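Local coordinates for coiled-coil and C2 domain-containing protein 1-like (Drosophila melanogaster, PDB 6EI6) that binds monophosphorylated phosphatidylinositols and regulates ESCRT-dependent endosomal protein sorting, supporting full activity of the ESCRT-III subunit Shrub, probably by preventing its untimely polymerisation, at residues A[110-115]-A[223-228]; A[177-182]-A[249-254]. All blocks are in the same frame, centred on the assembly; numbering follows the deposited sequence.

Interaction 1. Residues A[110-115]-A[223-228]; sequences HCNTDL and KCEIHD
Cys-111 and Cys-224 meet sulfur to sulfur, with SG of Cys-111 3.1 Å from SG of Cys-224, too far apart for a disulfide as modelled. Each sulfur lies between its own backbone N and carbonyl carbon (chi1 57° in Cys-111, 50° in Cys-224), a rotation that brings the two together between the two segments. This is the close-packed part of the contact: Cys-111 SG also rests on the CB of Cys-224 at 3.5 Å, and a short, weakly polar side chain suits a place where the two sulfurs meet beside His-59.

Beside the sulfurs the contact turns polar. The amide of the buried Asn-112 reaches across, and its ND2 donates to OE1 of Glu-225 over 3.2 Å, the hydrogen bond lying almost in the amide plane. The carboxylate receives it on its anti side, from somewhat out of the carboxylate plane, which is turned 66° from that of the amide. The same ND2 also donates to the backbone O of Val-249, its stronger partner, while Glu-225 OE1 is held as well by His-59 ND1. An asparagine suits this spot because a short amide can serve a main-chain carbonyl and a carboxylate at once.

The looser side is the exposed type I turn 112-115, where Asp-114 forms a salt bridge with Arg-248 of strand 241-249 rather than meeting 223-228.

Within this C2 domain the contact joins the loop before strand 119-128 to the start of edge strand 225-233, which pairs with strand 241-249, while His-59 of helix 34-62 packs against both cysteines.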
loop_
_atom_site.group_PDB
_atom_site.type_symbol
_atom_site.label_atom_id
_atom_site.label_comp_id
_atom_site.label_asym_id
_atom_site.label_seq_id
_atom_site.Cartn_x
_atom_site.Cartn_y
_atom_site.Cartn_z
ATOM N N HIS A 110 13.408 -6.943 -3.834
ATOM C CA HIS A 110 13.111 -8.376 -3.780
ATOM C C HIS A 110 12.015 -8.736 -2.774
ATOM O O HIS A 110 12.028 -9.843 -2.229
ATOM C CB HIS A 110 14.373 -9.184 -3.441
ATOM C CG HIS A 110 15.381 -9.245 -4.548
ATOM N ND1 HIS A 110 15.153 -8.710 -5.801
ATOM C CD2 HIS A 110 16.626 -9.772 -4.587
ATOM C CE1 HIS A 110 16.208 -8.916 -6.567
ATOM N NE2 HIS A 110 17.117 -9.553 -5.853
ATOM N N CYS A 111 11.073 -7.845 -2.471
ATOM C CA CYS A 111 9.913 -8.267 -1.681
ATOM C C CYS A 111 8.780 -8.544 -2.652
ATOM O O CYS A 111 8.621 -7.828 -3.635
ATOM C CB CYS A 111 9.508 -7.234 -0.617
ATOM S SG CYS A 111 9.114 -5.534 -1.100
ATOM N N ASN A 112 8.041 -9.623 -2.435
ATOM C CA ASN A 112 7.200 -10.171 -3.506
ATOM C C ASN A 112 8.063 -10.514 -4.727
ATOM O O ASN A 112 7.946 -9.914 -5.805
ATOM C CB ASN A 112 6.066 -9.212 -3.905
ATOM C CG ASN A 112 5.263 -8.729 -2.729
ATOM O OD1 ASN A 112 5.189 -9.397 -1.707
ATOM N ND2 ASN A 112 4.640 -7.559 -2.871
ATOM N N THR A 113 8.954 -11.490 -4.536
ATOM C CA THR A 113 9.731 -11.989 -5.669
ATOM C C THR A 113 8.883 -12.761 -6.676
ATOM O O THR A 113 9.309 -12.927 -7.821
ATOM C CB THR A 113 10.857 -12.895 -5.201
ATOM O OG1 THR A 113 10.303 -13.922 -4.365
ATOM C CG2 THR A 113 11.876 -12.100 -4.428
ATOM N N ASP A 114 7.703 -13.240 -6.271
ATOM C CA ASP A 114 6.781 -13.954 -7.157
ATOM C C ASP A 114 6.320 -13.133 -8.357
ATOM O O ASP A 114 5.643 -13.688 -9.228
ATOM C CB ASP A 114 5.554 -14.393 -6.364
ATOM C CG ASP A 114 5.062 -13.300 -5.426
ATOM O OD1 ASP A 114 4.711 -12.202 -5.919
ATOM O OD2 ASP A 114 5.049 -13.518 -4.198
ATOM N N LEU A 115 6.659 -11.848 -8.436
ATOM C CA LEU A 115 6.126 -10.961 -9.458
ATOM C C LEU A 115 7.242 -10.393 -10.317
ATOM O O LEU A 115 8.286 -9.984 -9.812
ATOM C CB LEU A 115 5.348 -9.795 -8.832
ATOM C CG LEU A 115 3.830 -9.834 -8.672
ATOM C CD1 LEU A 115 3.326 -11.170 -8.163
ATOM C CD2 LEU A 115 3.452 -8.751 -7.693
ATOM N N LYS A 223 5.245 1.334 -0.735
ATOM C CA LYS A 223 4.986 -0.001 -0.220
ATOM C C LYS A 223 4.790 -0.973 -1.373
ATOM O O LYS A 223 4.582 -0.591 -2.534
ATOM C CB LYS A 223 3.766 -0.037 0.696
ATOM C CG LYS A 223 4.043 0.538 2.055
ATOM C CD LYS A 223 2.913 0.239 3.015
ATOM C CE LYS A 223 2.337 1.504 3.553
ATOM N NZ LYS A 223 2.063 2.392 2.391
ATOM N N CYS A 224 4.872 -2.250 -1.056
ATOM C CA CYS A 224 4.847 -3.223 -2.124
ATOM C C CYS A 224 3.562 -4.034 -2.137
ATOM O O CYS A 224 3.398 -4.899 -3.015
ATOM C CB CYS A 224 6.072 -4.133 -2.031
ATOM S SG CYS A 224 6.250 -4.749 -0.402
ATOM N N GLU A 225 2.645 -3.774 -1.202
ATOM C CA GLU A 225 1.301 -4.301 -1.332
ATOM C C GLU A 225 0.318 -3.448 -0.551
ATOM O O GLU A 225 0.663 -2.825 0.459
ATOM C CB GLU A 225 1.212 -5.767 -0.892
ATOM C CG GLU A 225 1.430 -6.039 0.561
ATOM C CD GLU A 225 2.888 -6.352 0.881
ATOM O OE1 GLU A 225 3.550 -7.088 0.102
ATOM O OE2 GLU A 225 3.377 -5.833 1.906
ATOM N N ILE A 226 -0.917 -3.413 -1.055
ATOM C CA ILE A 226 -2.085 -2.915 -0.333
ATOM C C ILE A 226 -2.939 -4.120 0.039
ATOM O O ILE A 226 -3.145 -5.018 -0.785
ATOM C CB ILE A 226 -2.875 -1.913 -1.183
ATOM C CG1 ILE A 226 -2.009 -0.699 -1.507
ATOM C CG2 ILE A 226 -4.173 -1.515 -0.485
ATOM C CD1 ILE A 226 -2.541 0.164 -2.649
ATOM N N HIS A 227 -3.393 -4.175 1.284
ATOM C CA HIS A 227 -4.284 -5.252 1.706
ATOM C C HIS A 227 -5.217 -4.720 2.788
ATOM O O HIS A 227 -4.795 -4.461 3.916
ATOM C CB HIS A 227 -3.503 -6.458 2.198
ATOM C CG HIS A 227 -4.362 -7.513 2.826
ATOM N ND1 HIS A 227 -3.890 -8.385 3.785
ATOM C CD2 HIS A 227 -5.670 -7.824 2.646
ATOM C CE1 HIS A 227 -4.867 -9.196 4.160
ATOM N NE2 HIS A 227 -5.957 -8.873 3.485
ATOM N N ASP A 228 -6.487 -4.570 2.451
ATOM C CA ASP A 228 -7.458 -4.046 3.395
ATOM C C ASP A 228 -8.830 -4.584 3.013
ATOM O O ASP A 228 -8.974 -5.373 2.075
ATOM C CB ASP A 228 -7.420 -2.519 3.406
ATOM C CG ASP A 228 -7.505 -1.950 4.806
ATOM O OD1 ASP A 228 -7.972 -2.684 5.696
ATOM O OD2 ASP A 228 -7.098 -0.785 5.022
#

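Interaction 2. Residues A[177-182]-A[249-254]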
loop_
_atom_site.group_PDB
_atom_site.type_symbol
_atom_site.label_atom_id
_atom_site.label_comp_id
_atom_site.label_asym_id
_atom_site.label_seq_id
_atom_site.Cartn_x
_atom_site.Cartn_y
_atom_site.Cartn_z
ATOM N N ILE A 177 2.529 -3.226 -16.383
ATOM C CA ILE A 177 2.749 -1.799 -16.222
ATOM C C ILE A 177 4.107 -1.471 -16.825
ATOM O O ILE A 177 4.951 -2.351 -17.022
ATOM C CB ILE A 177 2.687 -1.371 -14.743
ATOM C CG1 ILE A 177 3.801 -2.077 -13.960
ATOM C CG2 ILE A 177 1.310 -1.674 -14.157
ATOM C CD1 ILE A 177 3.583 -2.133 -12.461
ATOM N N GLN A 178 4.310 -0.190 -17.129
ATOM C CA GLN A 178 5.623 0.331 -17.509
ATOM C C GLN A 178 6.058 1.359 -16.472
ATOM O O GLN A 178 5.686 2.534 -16.561
ATOM C CB GLN A 178 5.606 0.950 -18.896
ATOM C CG GLN A 178 5.302 -0.018 -20.005
ATOM C CD GLN A 178 3.931 0.223 -20.583
ATOM O OE1 GLN A 178 3.655 1.295 -21.142
ATOM N NE2 GLN A 178 3.053 -0.767 -20.445
ATOM N N ARG A 179 6.874 0.912 -15.511
ATOM C CA ARG A 179 7.460 1.816 -14.530
ATOM C C ARG A 179 8.141 3.014 -15.181
ATOM O O ARG A 179 8.205 4.095 -14.579
ATOM C CB ARG A 179 8.457 1.048 -13.669
ATOM C CG ARG A 179 7.814 0.027 -12.775
ATOM C CD ARG A 179 8.843 -0.849 -12.115
ATOM N NE ARG A 179 8.233 -1.926 -11.338
ATOM C CZ ARG A 179 7.927 -1.829 -10.050
ATOM N NH1 ARG A 179 8.175 -0.696 -9.412
ATOM N NH2 ARG A 179 7.378 -2.854 -9.399
ATOM N N THR A 180 8.634 2.847 -16.415
ATOM C CA THR A 180 9.362 3.915 -17.094
ATOM C C THR A 180 8.432 5.032 -17.564
ATOM O O THR A 180 8.805 6.208 -17.523
ATOM C CB THR A 180 10.147 3.341 -18.275
ATOM O OG1 THR A 180 10.879 2.189 -17.844
ATOM C CG2 THR A 180 11.117 4.362 -18.807
ATOM N N ASN A 181 7.227 4.693 -18.021
ATOM C CA ASN A 181 6.306 5.698 -18.556
ATOM C C ASN A 181 5.846 6.646 -17.451
ATOM O O ASN A 181 5.216 6.218 -16.476
ATOM C CB ASN A 181 5.093 5.026 -19.205
ATOM C CG ASN A 181 4.401 5.917 -20.237
ATOM O OD1 ASN A 181 3.847 5.420 -21.215
ATOM N ND2 ASN A 181 4.446 7.239 -20.029
ATOM N N ARG A 182 6.132 7.941 -17.615
ATOM C CA ARG A 182 5.746 8.908 -16.588
ATOM C C ARG A 182 4.231 9.006 -16.417
ATOM O O ARG A 182 3.764 9.404 -15.345
ATOM C CB ARG A 182 6.344 10.290 -16.895
ATOM C CG ARG A 182 5.815 10.967 -18.148
ATOM C CD ARG A 182 6.972 11.303 -19.099
ATOM N NE ARG A 182 6.527 11.673 -20.447
ATOM C CZ ARG A 182 6.439 10.828 -21.475
ATOM N NH1 ARG A 182 6.747 9.545 -21.316
ATOM N NH2 ARG A 182 6.031 11.265 -22.664
ATOM N N VAL A 249 2.823 -5.425 -5.954
ATOM C CA VAL A 249 3.868 -5.247 -6.955
ATOM C C VAL A 249 5.149 -5.893 -6.440
ATOM O O VAL A 249 5.273 -6.224 -5.256
ATOM C CB VAL A 249 4.101 -3.770 -7.304
ATOM C CG1 VAL A 249 2.925 -3.244 -8.084
ATOM C CG2 VAL A 249 4.308 -2.969 -6.026
ATOM N N ARG A 250 6.085 -6.118 -7.369
ATOM C CA ARG A 250 7.374 -6.692 -6.990
ATOM C C ARG A 250 8.175 -5.731 -6.112
ATOM O O ARG A 250 8.844 -6.153 -5.170
ATOM C CB ARG A 250 8.179 -7.069 -8.234
ATOM C CG ARG A 250 9.661 -6.809 -8.087
ATOM C CD ARG A 250 10.529 -7.731 -8.921
ATOM N NE ARG A 250 10.739 -9.004 -8.231
ATOM C CZ ARG A 250 11.598 -9.936 -8.629
ATOM N NH1 ARG A 250 12.334 -9.729 -9.707
ATOM N NH2 ARG A 250 11.722 -11.068 -7.947
ATOM N N ASN A 251 8.133 -4.439 -6.397
ATOM C CA ASN A 251 8.736 -3.483 -5.481
ATOM C C ASN A 251 8.039 -2.150 -5.678
ATOM O O ASN A 251 7.352 -1.955 -6.687
ATOM C CB ASN A 251 10.258 -3.372 -5.696
ATOM C CG ASN A 251 10.631 -3.184 -7.148
ATOM O OD1 ASN A 251 11.043 -4.132 -7.812
ATOM N ND2 ASN A 251 10.508 -1.964 -7.651
ATOM N N PRO A 252 8.172 -1.223 -4.728
ATOM C CA PRO A 252 7.473 0.057 -4.856
ATOM C C PRO A 252 7.910 0.826 -6.094
ATOM O O PRO A 252 9.018 0.651 -6.605
ATOM C CB PRO A 252 7.852 0.800 -3.570
ATOM C CG PRO A 252 8.198 -0.272 -2.589
ATOM C CD PRO A 252 8.795 -1.386 -3.400
ATOM N N ILE A 253 7.005 1.671 -6.592
ATOM C CA ILE A 253 7.316 2.520 -7.737
ATOM C C ILE A 253 8.585 3.325 -7.470
ATOM O O ILE A 253 9.482 3.410 -8.317
ATOM C CB ILE A 253 6.123 3.442 -8.064
ATOM C CG1 ILE A 253 4.830 2.638 -8.222
ATOM C CG2 ILE A 253 6.390 4.231 -9.329
ATOM C CD1 ILE A 253 4.967 1.450 -9.102
ATOM N N LEU A 254 8.668 3.944 -6.295
ATOM C CA LEU A 254 9.818 4.767 -5.920
ATOM C C LEU A 254 10.882 3.969 -5.178
ATOM O O LEU A 254 11.435 4.431 -4.170
ATOM C CB LEU A 254 9.347 5.949 -5.081
ATOM C CG LEU A 254 8.178 6.732 -5.671
ATOM C CD1 LEU A 254 7.747 7.859 -4.706
ATOM C CD2 LEU A 254 8.576 7.255 -7.045
#
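Arg-179 extends from a type I beta turn (178-181) of the C2 domain into the loop 249-254, which follows strand 241-249, and its guanidinium grips that loop's backbone. The hydrogen bonds come first. Arg-179 NH1 and NH2 both donate, end-on, to the carbonyl O of Asn-251; the NH2 bond is the shorter at 2.9 Å, the NH1 bond 3.1 Å. The oxygen lies close to the guanidinium plane, and the two nitrogens reach it from the same face of its carbonyl. Arg-179 NH1 adds a weak bond to Pro-252 O at 3.2 Å. NE is taken up by the backbone O of Asp-117, so the flat group is held from two directions. Arginine suits the place because its side chain, extended from CG to NE, carries several planar donors to carbonyls in a loop outside regular strand pairing.

Van der Waals contacts complete the fit: CD1 of Ile-253 lies 3.9 Å from Arg-179 NH1, and CB of Val-249 4.0 Å from Arg-179 NH2, both branched side chains giving apolar bulk beside the cation. With an alanine in its place, the carbonyls of Asn-251 and Asp-117 would probably lose their arginine donors, and a gap would be likely to open beside Ile-253 and Val-249.

Within 249-254 a further hydrogen bond ties Asn-251 to Pro-252. The amide of Asn-251 lies over one guanidinium face, its plane turned 32° from it, and its ND2 donates to Pro-252 O at 3.2 Å with an N-H...O angle of 156°.

Interactions 1 and 2 lie about 12 Å apart, centre to centre, near one end of the four-stranded antiparallel sheet of the C2 domain, and their segments alternate along the chain: 110-115, 177-182, 223-228, 249-254. Strand 241-249 joins them. At its end, Val-249 of interaction 2 is tied to both segments of interaction 1, its N lying 3.0 Å from Cys-224 O in a probable hydrogen bond. The side chain of Arg-250 lies near the backbone oxygens of Thr-113 and Leu-115. Loops that enter or leave strands 119-128, 171-176, 225-233 and 241-249 are thus gathered at one end of the sheet, bringing residues distant in sequence together where helix 34-62 meets the C2 domain.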